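Local coordinates for protein subdomain of Desmoplakin Carboxy-Terminal domain (DPCT) (Homo sapiens, PDB 1LM5) that forms part of the carboxy-terminal region of desmoplakin that binds intermediate filaments, a structural domain built from plakin repeats, at residues B[152-155]-B[156-159]; B[174-177]-B[178-181]; B[98-101]-B[102-105]. All coordinates share one frame; numbering follows the deposited sequence.

Contact 1: B[152-155]-B[156-159]; sequences AAQR and LQDT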
# COMPACT_ATOMS: atom_id res chain seq x y z
N ALA B 152 12.26 -19.71 -0.53
CA ALA B 152 11.07 -19.25 0.16
C ALA B 152 10.14 -18.57 -0.82
O ALA B 152 8.92 -18.73 -0.75
CB ALA B 152 11.45 -18.30 1.29
N ALA B 153 10.72 -17.82 -1.75
CA ALA B 153 9.94 -17.11 -2.76
C ALA B 153 9.22 -18.14 -3.63
O ALA B 153 8.05 -17.97 -3.98
CB ALA B 153 10.85 -16.25 -3.63
N GLN B 154 9.92 -19.21 -3.97
CA GLN B 154 9.32 -20.25 -4.78
C GLN B 154 8.12 -20.84 -4.03
O GLN B 154 7.07 -21.06 -4.63
CB GLN B 154 10.35 -21.35 -5.04
CG GLN B 154 10.00 -22.26 -6.19
CD GLN B 154 9.89 -21.51 -7.50
OE1 GLN B 154 10.60 -20.52 -7.72
NE2 GLN B 154 9.01 -21.96 -8.37
N ARG B 155 8.28 -21.08 -2.73
CA ARG B 155 7.20 -21.63 -1.91
C ARG B 155 5.97 -20.72 -1.93
O ARG B 155 4.84 -21.19 -2.08
CB ARG B 155 7.67 -21.80 -0.47
CG ARG B 155 7.96 -23.22 -0.06
CD ARG B 155 8.69 -23.26 1.27
NE ARG B 155 10.10 -22.93 1.10
CZ ARG B 155 10.79 -22.13 1.91
NH1 ARG B 155 10.22 -21.57 2.97
NH2 ARG B 155 12.07 -21.88 1.65
N LEU B 156 6.19 -19.42 -1.77
CA LEU B 156 5.09 -18.47 -1.79
C LEU B 156 4.39 -18.47 -3.14
O LEU B 156 3.16 -18.40 -3.22
CB LEU B 156 5.61 -17.06 -1.50
CG LEU B 156 5.98 -16.79 -0.04
CD1 LEU B 156 6.62 -15.41 0.06
CD2 LEU B 156 4.73 -16.89 0.83
N GLN B 157 5.18 -18.55 -4.20
CA GLN B 157 4.63 -18.55 -5.55
C GLN B 157 3.72 -19.75 -5.82
O GLN B 157 2.71 -19.62 -6.51
CB GLN B 157 5.78 -18.55 -6.56
CG GLN B 157 5.35 -18.78 -7.99
CD GLN B 157 6.49 -19.30 -8.83
OE1 GLN B 157 7.53 -18.64 -8.95
NE2 GLN B 157 6.31 -20.48 -9.41
N ASP B 158 4.08 -20.91 -5.28
CA ASP B 158 3.28 -22.11 -5.47
C ASP B 158 2.05 -22.06 -4.58
O ASP B 158 1.86 -22.91 -3.70
CB ASP B 158 4.11 -23.35 -5.14
CG ASP B 158 3.36 -24.64 -5.43
OD1 ASP B 158 3.84 -25.72 -5.03
OD2 ASP B 158 2.30 -24.57 -6.07
N THR B 159 1.21 -21.06 -4.81
CA THR B 159 0.00 -20.86 -4.03
C THR B 159 -0.85 -22.12 -3.95
O THR B 159 -1.54 -22.35 -2.97
CB THR B 159 -0.85 -19.71 -4.60
OG1 THR B 159 -1.23 -20.02 -5.95
CG2 THR B 159 -0.06 -18.41 -4.59
O HOH W 1 10.30 -18.24 -9.23
O HOH W 2 3.93 -23.55 -1.14

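Contact 2: B[174-177]-B[178-181]; sequences KISY and KDAI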
# COMPACT_ATOMS: atom_id res chain seq x y z
N LYS B 174 -11.09 -28.38 4.80
CA LYS B 174 -9.90 -27.57 4.99
C LYS B 174 -9.46 -26.99 3.66
O LYS B 174 -9.40 -27.69 2.65
CB LYS B 174 -8.78 -28.42 5.59
CG LYS B 174 -9.18 -29.13 6.89
CD LYS B 174 -9.67 -28.15 7.96
CE LYS B 174 -8.56 -27.23 8.46
NZ LYS B 174 -9.05 -26.31 9.53
N ILE B 175 -9.15 -25.70 3.67
CA ILE B 175 -8.73 -25.01 2.47
C ILE B 175 -7.67 -24.01 2.84
O ILE B 175 -7.52 -23.66 4.00
CB ILE B 175 -9.90 -24.24 1.83
CG1 ILE B 175 -10.40 -23.16 2.79
CG2 ILE B 175 -11.03 -25.21 1.49
CD1 ILE B 175 -11.47 -22.26 2.20
N SER B 176 -6.95 -23.55 1.84
CA SER B 176 -5.91 -22.56 2.06
C SER B 176 -6.55 -21.21 1.89
O SER B 176 -7.72 -21.10 1.49
CB SER B 176 -4.80 -22.72 1.02
OG SER B 176 -5.24 -22.30 -0.26
N TYR B 177 -5.78 -20.17 2.17
CA TYR B 177 -6.29 -18.83 2.00
C TYR B 177 -6.50 -18.55 0.53
O TYR B 177 -7.41 -17.82 0.14
CB TYR B 177 -5.32 -17.81 2.58
CG TYR B 177 -5.99 -16.47 2.79
CD1 TYR B 177 -6.86 -16.28 3.86
CD2 TYR B 177 -5.76 -15.41 1.93
CE1 TYR B 177 -7.49 -15.07 4.07
CE2 TYR B 177 -6.38 -14.18 2.13
CZ TYR B 177 -7.24 -14.02 3.21
OH TYR B 177 -7.83 -12.80 3.46
N LYS B 178 -5.63 -19.12 -0.30
CA LYS B 178 -5.73 -18.96 -1.74
C LYS B 178 -7.09 -19.54 -2.14
O LYS B 178 -7.83 -18.93 -2.93
CB LYS B 178 -4.59 -19.74 -2.41
CG LYS B 178 -4.80 -20.05 -3.88
CD LYS B 178 -4.60 -18.86 -4.77
CE LYS B 178 -4.43 -19.33 -6.21
NZ LYS B 178 -4.27 -18.19 -7.16
N ASP B 179 -7.42 -20.71 -1.61
CA ASP B 179 -8.70 -21.34 -1.89
C ASP B 179 -9.83 -20.45 -1.43
O ASP B 179 -10.84 -20.31 -2.11
CB ASP B 179 -8.85 -22.67 -1.15
CG ASP B 179 -7.89 -23.72 -1.65
OD1 ASP B 179 -7.46 -24.55 -0.82
OD2 ASP B 179 -7.57 -23.73 -2.85
N ALA B 180 -9.67 -19.89 -0.23
CA ALA B 180 -10.68 -19.02 0.35
C ALA B 180 -10.97 -17.86 -0.59
O ALA B 180 -12.13 -17.54 -0.82
CB ALA B 180 -10.21 -18.52 1.70
N ILE B 181 -9.93 -17.24 -1.13
CA ILE B 181 -10.13 -16.12 -2.03
C ILE B 181 -10.85 -16.58 -3.29
O ILE B 181 -11.71 -15.87 -3.82
CB ILE B 181 -8.79 -15.47 -2.40
CG1 ILE B 181 -8.17 -14.84 -1.17
CG2 ILE B 181 -8.99 -14.43 -3.49
CD1 ILE B 181 -6.75 -14.33 -1.39

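Contact 3: B[98-101]-B[102-105]; sequences KMSA and AEAV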
# COMPACT_ATOMS: atom_id res chain seq x y z
N LYS B 98 12.95 -2.64 12.55
CA LYS B 98 11.90 -3.65 12.62
C LYS B 98 12.09 -4.85 11.69
O LYS B 98 12.52 -4.71 10.55
CB LYS B 98 10.55 -2.99 12.34
CG LYS B 98 10.20 -1.88 13.33
CD LYS B 98 9.26 -0.86 12.71
CE LYS B 98 9.95 -0.11 11.57
NZ LYS B 98 9.03 0.84 10.87
N MET B 99 11.76 -6.03 12.20
CA MET B 99 11.88 -7.25 11.42
C MET B 99 10.55 -7.55 10.74
O MET B 99 9.49 -7.33 11.31
CB MET B 99 12.20 -8.45 12.31
CG MET B 99 13.53 -8.43 13.03
SD MET B 99 13.77 -10.09 13.73
CE MET B 99 12.68 -10.02 15.16
N SER B 100 10.62 -8.06 9.52
CA SER B 100 9.43 -8.45 8.79
C SER B 100 9.06 -9.84 9.33
O SER B 100 9.83 -10.45 10.08
CB SER B 100 9.72 -8.53 7.30
OG SER B 100 10.71 -9.51 7.03
N ALA B 101 7.90 -10.36 8.95
CA ALA B 101 7.49 -11.68 9.43
C ALA B 101 8.54 -12.75 9.14
O ALA B 101 8.89 -13.54 10.01
CB ALA B 101 6.17 -12.07 8.79
N ALA B 102 9.03 -12.78 7.90
CA ALA B 102 10.03 -13.77 7.50
C ALA B 102 11.25 -13.75 8.40
O ALA B 102 11.74 -14.81 8.82
CB ALA B 102 10.45 -13.52 6.06
N GLU B 103 11.75 -12.55 8.67
CA GLU B 103 12.93 -12.38 9.52
C GLU B 103 12.59 -12.85 10.92
O GLU B 103 13.38 -13.55 11.56
CB GLU B 103 13.34 -10.91 9.54
CG GLU B 103 13.46 -10.29 8.16
CD GLU B 103 13.73 -8.79 8.20
OE1 GLU B 103 14.88 -8.40 8.47
OE2 GLU B 103 12.78 -8.01 7.95
N ALA B 104 11.40 -12.49 11.40
CA ALA B 104 10.97 -12.89 12.74
C ALA B 104 10.97 -14.40 12.91
O ALA B 104 11.26 -14.91 14.00
CB ALA B 104 9.59 -12.32 13.04
N VAL B 105 10.61 -15.11 11.85
CA VAL B 105 10.59 -16.56 11.91
C VAL B 105 12.03 -17.01 12.07
O VAL B 105 12.34 -17.87 12.90
CB VAL B 105 10.01 -17.18 10.63
CG1 VAL B 105 10.19 -18.69 10.66
CG2 VAL B 105 8.53 -16.85 10.53

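Contact 1: B[152-155]-B[156-159]
Gln154 and Gln157, one helical turn apart, run side by side and point the same way, yet their amides do not bond directly. The two NE2 atoms, both donors, come within 3.2 Å of each other, and the amide planes are turned 77° apart. A water joins the pair instead, donating to Gln154 OE1 and to Gln157 OE1 at 2.8 Å each. Both CG atoms stand anti to their backbone N (chi1 -162° and 170°), but Gln154 then bends at chi2 while Gln157 stays extended, which brings the shorter reach of one beside the longer reach of the other. Beneath them the helix is closing. Gln157 N donates to Ala153 O at 2.9 Å, and Asp158 N reaches Gln154 O at 3.1 Å, with a weak second bond to Arg155 O. Asp158 then leaves helical geometry as the centre of an inverse gamma turn, its OD1 held by Ser161 OG. On the buried side Leu156 CG rests 3.6 Å from Ala152 O, and its side chain packs on Tyr123 of helix 112-124. The chemistry implies that the two glutamine carbonyls are tied together through solvent, on the exposed face of a helix whose buried face packs through Leu156.

Contact 2: B[174-177]-B[178-181]
Ser176 and Asp179 face each other across the first turn of helix 177-183, each side chain turned onto the other's backbone. The serine hydroxyl stands between its own backbone N and carbonyl carbon (chi1 71°), and from there OG accepts from Asp179 N at 3.0 Å. In return Asp179 OD1 takes the Ser176 N-H at 2.9 Å along an almost perfectly straight line (179° at the hydrogen); the donor meets this oxygen on its anti side, 32° out of the carboxylate plane. The same oxygen forms a salt bridge with Lys164, so the aspartate is held both by the helix start and by a charge from elsewhere in the chain.

Apolar groups flank this polar exchange. Ile175 lies over the aspartate stem, CB to Asp179 CB 3.5 Å, and its CG1 branch carries CD1 forward to 4.0 Å from Ala180 CB. Tyr177 swings the other way: its CG is anti to the backbone N, and the ring runs obliquely past Ile181, with CE2 3.5 Å from Ile181 CD1. The ring is pinned farther out by an edge-to-face contact with Phe121, and its hydroxyl is hydrogen-bonded to Ile11 N. Regular helical bonding takes over at Ala180 N, which donates to Ser176 O at 2.9 Å.

The reciprocal bonds define a capping box with Ser176 as N-cap, and Ile175 and Ala180 occupy the two positions of a hydrophobic staple. They sit where the chain passes from the hairpin of strands 166-167 and 174-175 into helix 177-183, a hairpin-then-helix order like that of plakin repeats.

Contact 3: B[98-101]-B[102-105]
Ser100 and Glu103 are joined by two hydrogen bonds that converge on one carboxylate oxygen. Ser100 N donates to Glu103 OE2 at 2.7 Å, approaching from above the carboxylate plane and 50° out of it. Ser100 OG donates to the same OE2, at 2.7 Å, meeting the anti lone pair of that oxygen. Glu103 can reach back because its CG sits beside its backbone N (chi1 -50°) and the chain runs extended from there. Backbone bonds follow: Ala104 N to Ser100 O at 2.9 Å and Val105 N to Ala101 O at 3.0 Å.

Ser100 is the N-cap of helix 101-106, and the glutamate takes the part it has in a capping box. The reciprocal half is missing: Ser100 OG lies 3.6 Å from Glu103 N and is turned to the carboxylate. The negative charge at this helix start is probably stabilised by the helix dipole.

Van der Waals contacts are made mainly by Met99. Its CB lies 3.9 Å from Glu103 CB, while the chain runs straight to SD, 4.1 Å from Ala104 CA, and the bend beyond it turns CE there too. Phe147 packs against both Ser100 and Glu103, and Ala101 and Ala102 touch Leu119 of helix 112-124.

Along the chain the order is contact 3, contact 1, contact 2. Contacts 3 and 2 are helix starts, whereas contact 1 is the end of helix 150-157. Their centres lie about 17 Å apart between contacts 1 and 3, 15 Å between 1 and 2, and 24 Å between 2 and 3. Helix 112-124 is the shared neighbour: side chains from all three pack on it. Contacts 1 and 2 also meet directly, Thr159 OG1 lying 3.3 Å from Lys178 CE, and both residues bond to Glu6 near the chain start. The three contacts thus mark two helix starts and one helix end round a common helix, an arrangement consistent with a single compact domain.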